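Local coordinates for protein arginase (Trypanosoma brucei brucei, PDB 4RHJ) that is of unknown function, has the arginase-deacetylase fold, and evolved without the binuclear manganese cluster of true arginases, at residues K24-V29 / S123-T128; G31-G36 / K83-C88. All coordinates share one frame; numbering follows the deposited sequence.

Contact 1 of 2, residues K24-V29 / S123-T128; sequences KFLMNV and SLEAST
In the alpha/beta arginase-deacetylase fold, Phe25 and Leu26 of the first modelled helix, 23-30, meet Glu125 and Ala126 of helix 116-131. The two segments run nearly parallel, their axes at 19° and 10.2 Å apart at closest approach. This spacing leaves room for side chains between them, and no hydrogen bond joins the two segments. Alanine, the smallest side chain of the contact, sits at the closest pair of CA atoms: Val29 CA and Ala126 CA are 6.4 Å apart.

Phe25 carries the aromatic part. Its CG stands anti to the backbone N (chi1 175°), which sends the ring out toward the other helix. The ring meets Ala126 with its edge, not a face. Ala126 CB lies in the ring plane, 3.5 Å from Phe25 CE2 and a little farther from CZ. Val29 comes in from the next turn. Its CG2 touches the backbone side of the same alanine, 4.1 Å from Ala126 O.

Leu26 meets the acidic side chain. Glu125 is extended beyond CG and crosses Leu26 at about a right angle. Leu26 CD2 lies 3.4 Å from Glu125 OE2 and 3.8 Å from Glu125 CG. One methyl thus touches both the carboxylate and the aliphatic part of the glutamate. This pair is partly exposed, while Phe25, Val29 and Ala126 are buried.

The loop residue Met104, just after strand 95-103, touches both Phe25 and Ala126 and joins the buried side of the contact. Val29 also packs on Glu129 and Leu130, farther along helix 116-131, and Thr128 touches Ala153 and Arg156 of helix 148-157. Helix 116-131 thus lies between helix 23-30 and helix 148-157 in these contacts, just before strand 136-140 in the chain.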
# COMPACT_ATOMS: atom_id res chain seq x y z
N LYS A 24 -23.52 -11.02 -31.03
CA LYS A 24 -23.66 -9.58 -31.07
C LYS A 24 -22.30 -8.89 -30.97
O LYS A 24 -22.11 -7.85 -31.59
CB LYS A 24 -24.58 -9.09 -29.94
CG LYS A 24 -24.67 -7.57 -29.77
CD LYS A 24 -25.67 -7.18 -28.68
CE LYS A 24 -25.50 -5.73 -28.24
NZ LYS A 24 -26.40 -5.37 -27.10
N PHE A 25 -21.37 -9.46 -30.21
CA PHE A 25 -20.01 -8.91 -30.18
C PHE A 25 -19.36 -9.20 -31.52
O PHE A 25 -18.74 -8.33 -32.12
CB PHE A 25 -19.16 -9.50 -29.04
CG PHE A 25 -17.72 -9.03 -29.08
CD1 PHE A 25 -17.36 -7.80 -28.55
CD2 PHE A 25 -16.74 -9.81 -29.68
CE1 PHE A 25 -16.05 -7.36 -28.59
CE2 PHE A 25 -15.43 -9.37 -29.73
CZ PHE A 25 -15.09 -8.14 -29.19
N LEU A 26 -19.51 -10.44 -31.97
CA LEU A 26 -18.95 -10.87 -33.24
C LEU A 26 -19.48 -10.05 -34.42
O LEU A 26 -18.69 -9.58 -35.23
CB LEU A 26 -19.23 -12.36 -33.45
CG LEU A 26 -18.51 -13.22 -32.40
CD1 LEU A 26 -18.86 -14.69 -32.57
CD2 LEU A 26 -17.01 -12.99 -32.46
N MET A 27 -20.81 -9.88 -34.49
CA MET A 27 -21.46 -9.07 -35.54
C MET A 27 -20.89 -7.66 -35.58
O MET A 27 -20.84 -7.03 -36.63
CB MET A 27 -22.98 -9.02 -35.31
CG MET A 27 -23.58 -7.60 -35.28
SD MET A 27 -24.38 -7.11 -33.73
CE MET A 27 -25.99 -7.87 -33.89
N ASN A 28 -20.47 -7.19 -34.42
CA ASN A 28 -19.97 -5.84 -34.24
C ASN A 28 -18.49 -5.66 -34.63
O ASN A 28 -18.14 -4.68 -35.28
CB ASN A 28 -20.17 -5.44 -32.78
CG ASN A 28 -19.72 -4.03 -32.51
OD1 ASN A 28 -18.68 -3.80 -31.90
ND2 ASN A 28 -20.51 -3.07 -32.96
N VAL A 29 -17.64 -6.62 -34.25
CA VAL A 29 -16.21 -6.52 -34.51
C VAL A 29 -15.92 -6.51 -36.02
O VAL A 29 -15.01 -5.82 -36.49
CB VAL A 29 -15.40 -7.66 -33.82
CG1 VAL A 29 -15.64 -9.01 -34.49
CG2 VAL A 29 -13.92 -7.34 -33.81
N SER A 123 -12.11 -14.97 -28.96
CA SER A 123 -10.96 -14.11 -28.67
C SER A 123 -9.96 -14.15 -29.81
O SER A 123 -9.31 -13.16 -30.14
CB SER A 123 -10.30 -14.53 -27.35
OG SER A 123 -9.42 -13.54 -26.85
N LEU A 124 -9.83 -15.31 -30.42
CA LEU A 124 -8.96 -15.48 -31.57
C LEU A 124 -9.58 -14.75 -32.77
O LEU A 124 -8.90 -14.11 -33.53
CB LEU A 124 -8.76 -16.97 -31.85
CG LEU A 124 -7.64 -17.55 -32.71
CD1 LEU A 124 -6.35 -17.70 -31.92
CD2 LEU A 124 -8.10 -18.87 -33.31
N GLU A 125 -10.89 -14.86 -32.91
CA GLU A 125 -11.57 -14.22 -34.03
C GLU A 125 -11.67 -12.71 -33.90
O GLU A 125 -11.50 -11.98 -34.88
CB GLU A 125 -12.97 -14.81 -34.19
CG GLU A 125 -13.99 -13.81 -34.64
CD GLU A 125 -15.21 -14.47 -35.17
OE1 GLU A 125 -15.25 -15.72 -35.11
OE2 GLU A 125 -16.12 -13.76 -35.63
N ALA A 126 -11.94 -12.23 -32.69
CA ALA A 126 -11.91 -10.79 -32.41
C ALA A 126 -10.52 -10.22 -32.67
O ALA A 126 -10.37 -9.27 -33.45
CB ALA A 126 -12.33 -10.51 -30.99
N SER A 127 -9.51 -10.79 -32.03
CA SER A 127 -8.14 -10.29 -32.15
C SER A 127 -7.70 -10.26 -33.61
O SER A 127 -7.14 -9.27 -34.09
CB SER A 127 -7.20 -11.15 -31.32
OG SER A 127 -7.29 -12.52 -31.68
N THR A 128 -7.96 -11.36 -34.31
CA THR A 128 -7.71 -11.44 -35.75
C THR A 128 -8.41 -10.32 -36.55
O THR A 128 -7.83 -9.73 -37.47
CB THR A 128 -8.18 -12.80 -36.31
OG1 THR A 128 -7.33 -13.86 -35.83
CG2 THR A 128 -8.16 -12.79 -37.82

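Contact 2 of 2, residues G31-G36 / K83-C88; sequences GVTPRG and KGPIEC
Gly84 and Pro85, in the loop that follows strand 77-81, receive the side chain of Thr33 from the loop after helix 23-30. Neither segment forms regular helix or strand. The contact is small, with 151 Å² buried in all, and it lies at the surface of the protein.

Gly84 comes first. Its CA is 4.9 Å from Thr33 CA, the closest pair of CA atoms across the two segments. Thr33 OG1 donates a weak hydrogen bond to Gly84 O, at 3.3 Å. This is the one hydrogen bond across the contact. Thr33 CB also lies against the peptide that leads on to Pro85, 3.5 Å from Gly84 C and equally close to Pro85 N.

That peptide is cis. It leads into the proline ring, which takes the apolar branch of the threonine. Thr33 CG2 is 3.5 Å from Pro85 CB, and CG and CD of the ring are only slightly farther away. One methyl therefore meets three ring carbons, as the two side chains cross at a slant. The first torsion of Thr33 separates its two roles. CG2 is anti to the backbone N, while OG1 is anti to the carbonyl carbon (chi1 -69°). The hydroxyl can then reach Gly84 O as the methyl covers the proline.

Past Pro85 the second segment turns to other partners. Ile86 packs on Pro97 of strand 95-103. Cys88 touches Asp38 and Trp39, farther along the loop that carries Thr33. On the first segment, Val32 packs on Leu99 of the same strand, and its carbonyl O is hydrogen-bonded to Lys133 NZ. The two loops thus meet beside strand 95-103, the neighbour of strand 77-81, which is an outermost strand of the sheet within this chain.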
# COMPACT_ATOMS: atom_id res chain seq x y z
N GLY A 31 -17.67 -5.44 -38.76
CA GLY A 31 -17.98 -4.28 -39.59
C GLY A 31 -17.47 -2.91 -39.18
O GLY A 31 -18.04 -1.89 -39.58
N VAL A 32 -16.40 -2.86 -38.40
CA VAL A 32 -15.83 -1.59 -37.97
C VAL A 32 -15.00 -1.00 -39.10
O VAL A 32 -14.14 -1.68 -39.66
CB VAL A 32 -14.97 -1.74 -36.69
CG1 VAL A 32 -14.21 -0.47 -36.38
CG2 VAL A 32 -15.84 -2.13 -35.53
N THR A 33 -15.28 0.25 -39.47
CA THR A 33 -14.63 0.88 -40.62
C THR A 33 -13.13 0.85 -40.40
O THR A 33 -12.64 1.33 -39.39
CB THR A 33 -15.11 2.34 -40.85
OG1 THR A 33 -16.48 2.35 -41.28
CG2 THR A 33 -14.25 3.01 -41.90
N PRO A 34 -12.40 0.26 -41.35
CA PRO A 34 -10.96 0.07 -41.20
C PRO A 34 -10.18 1.37 -40.99
O PRO A 34 -10.59 2.45 -41.42
CB PRO A 34 -10.55 -0.59 -42.52
CG PRO A 34 -11.68 -0.31 -43.46
CD PRO A 34 -12.89 -0.30 -42.62
N ARG A 35 -9.06 1.23 -40.29
CA ARG A 35 -8.07 2.27 -40.17
C ARG A 35 -7.68 2.78 -41.55
O ARG A 35 -7.30 1.99 -42.41
CB ARG A 35 -6.86 1.72 -39.41
CG ARG A 35 -5.67 2.62 -39.33
CD ARG A 35 -4.46 1.78 -39.07
NE ARG A 35 -3.31 2.59 -38.70
CZ ARG A 35 -2.11 2.09 -38.46
NH1 ARG A 35 -1.91 0.78 -38.56
NH2 ARG A 35 -1.11 2.90 -38.12
N GLY A 36 -7.77 4.09 -41.77
CA GLY A 36 -7.50 4.67 -43.08
C GLY A 36 -6.08 5.19 -43.29
O GLY A 36 -5.16 4.89 -42.52
N LYS A 83 -18.02 4.19 -32.87
CA LYS A 83 -18.21 3.99 -34.31
C LYS A 83 -16.99 4.42 -35.12
O LYS A 83 -16.15 5.18 -34.64
CB LYS A 83 -19.42 4.78 -34.79
CG LYS A 83 -19.23 6.28 -34.74
CD LYS A 83 -20.44 7.02 -35.26
CE LYS A 83 -20.08 8.46 -35.64
NZ LYS A 83 -19.56 9.21 -34.46
N GLY A 84 -16.91 3.94 -36.36
CA GLY A 84 -15.82 4.28 -37.25
C GLY A 84 -16.25 4.82 -38.60
O GLY A 84 -17.39 4.60 -39.03
N PRO A 85 -15.34 5.52 -39.30
CA PRO A 85 -13.93 5.70 -38.94
C PRO A 85 -13.62 6.83 -37.95
O PRO A 85 -14.43 7.73 -37.71
CB PRO A 85 -13.28 6.00 -40.29
CG PRO A 85 -14.34 6.63 -41.08
CD PRO A 85 -15.65 6.06 -40.63
N ILE A 86 -12.42 6.76 -37.37
CA ILE A 86 -11.92 7.75 -36.42
C ILE A 86 -10.72 8.47 -37.04
O ILE A 86 -10.05 7.92 -37.92
CB ILE A 86 -11.52 7.10 -35.06
CG1 ILE A 86 -12.55 6.04 -34.63
CG2 ILE A 86 -11.33 8.16 -33.99
CD1 ILE A 86 -12.08 5.18 -33.47
N GLU A 87 -10.44 9.69 -36.59
CA GLU A 87 -9.41 10.52 -37.22
C GLU A 87 -8.13 10.55 -36.40
O GLU A 87 -8.15 10.41 -35.19
CB GLU A 87 -9.93 11.95 -37.43
CG GLU A 87 -9.13 12.78 -38.41
CD GLU A 87 -9.35 14.27 -38.23
OE1 GLU A 87 -10.26 14.64 -37.45
OE2 GLU A 87 -8.62 15.07 -38.85
N CYS A 88 -7.01 10.74 -37.09
CA CYS A 88 -5.69 10.75 -36.47
C CYS A 88 -5.32 12.15 -35.99
O CYS A 88 -5.52 13.12 -36.72
CB CYS A 88 -4.64 10.23 -37.46
SG CYS A 88 -2.93 10.10 -36.86

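The first segments of contacts 1 and 2 are separated by a single residue near the N-terminus; their partners come in the reverse order, 123-128 for contact 1 and 83-88 for contact 2. The chain thus packs first on helix 116-131 and then on the loop between strands 77-81 and 95-103. The centres of the contacts are about 16 Å apart, and beyond this adjacency in sequence their segments do not touch. Contact 1 is largely buried, about 16 Å from the centre of the chain. Contact 2 is at the surface, about 22 Å from it. Both lie away from Asp244, seen to bind manganese in a structure of this protein, though none is bound to this chain.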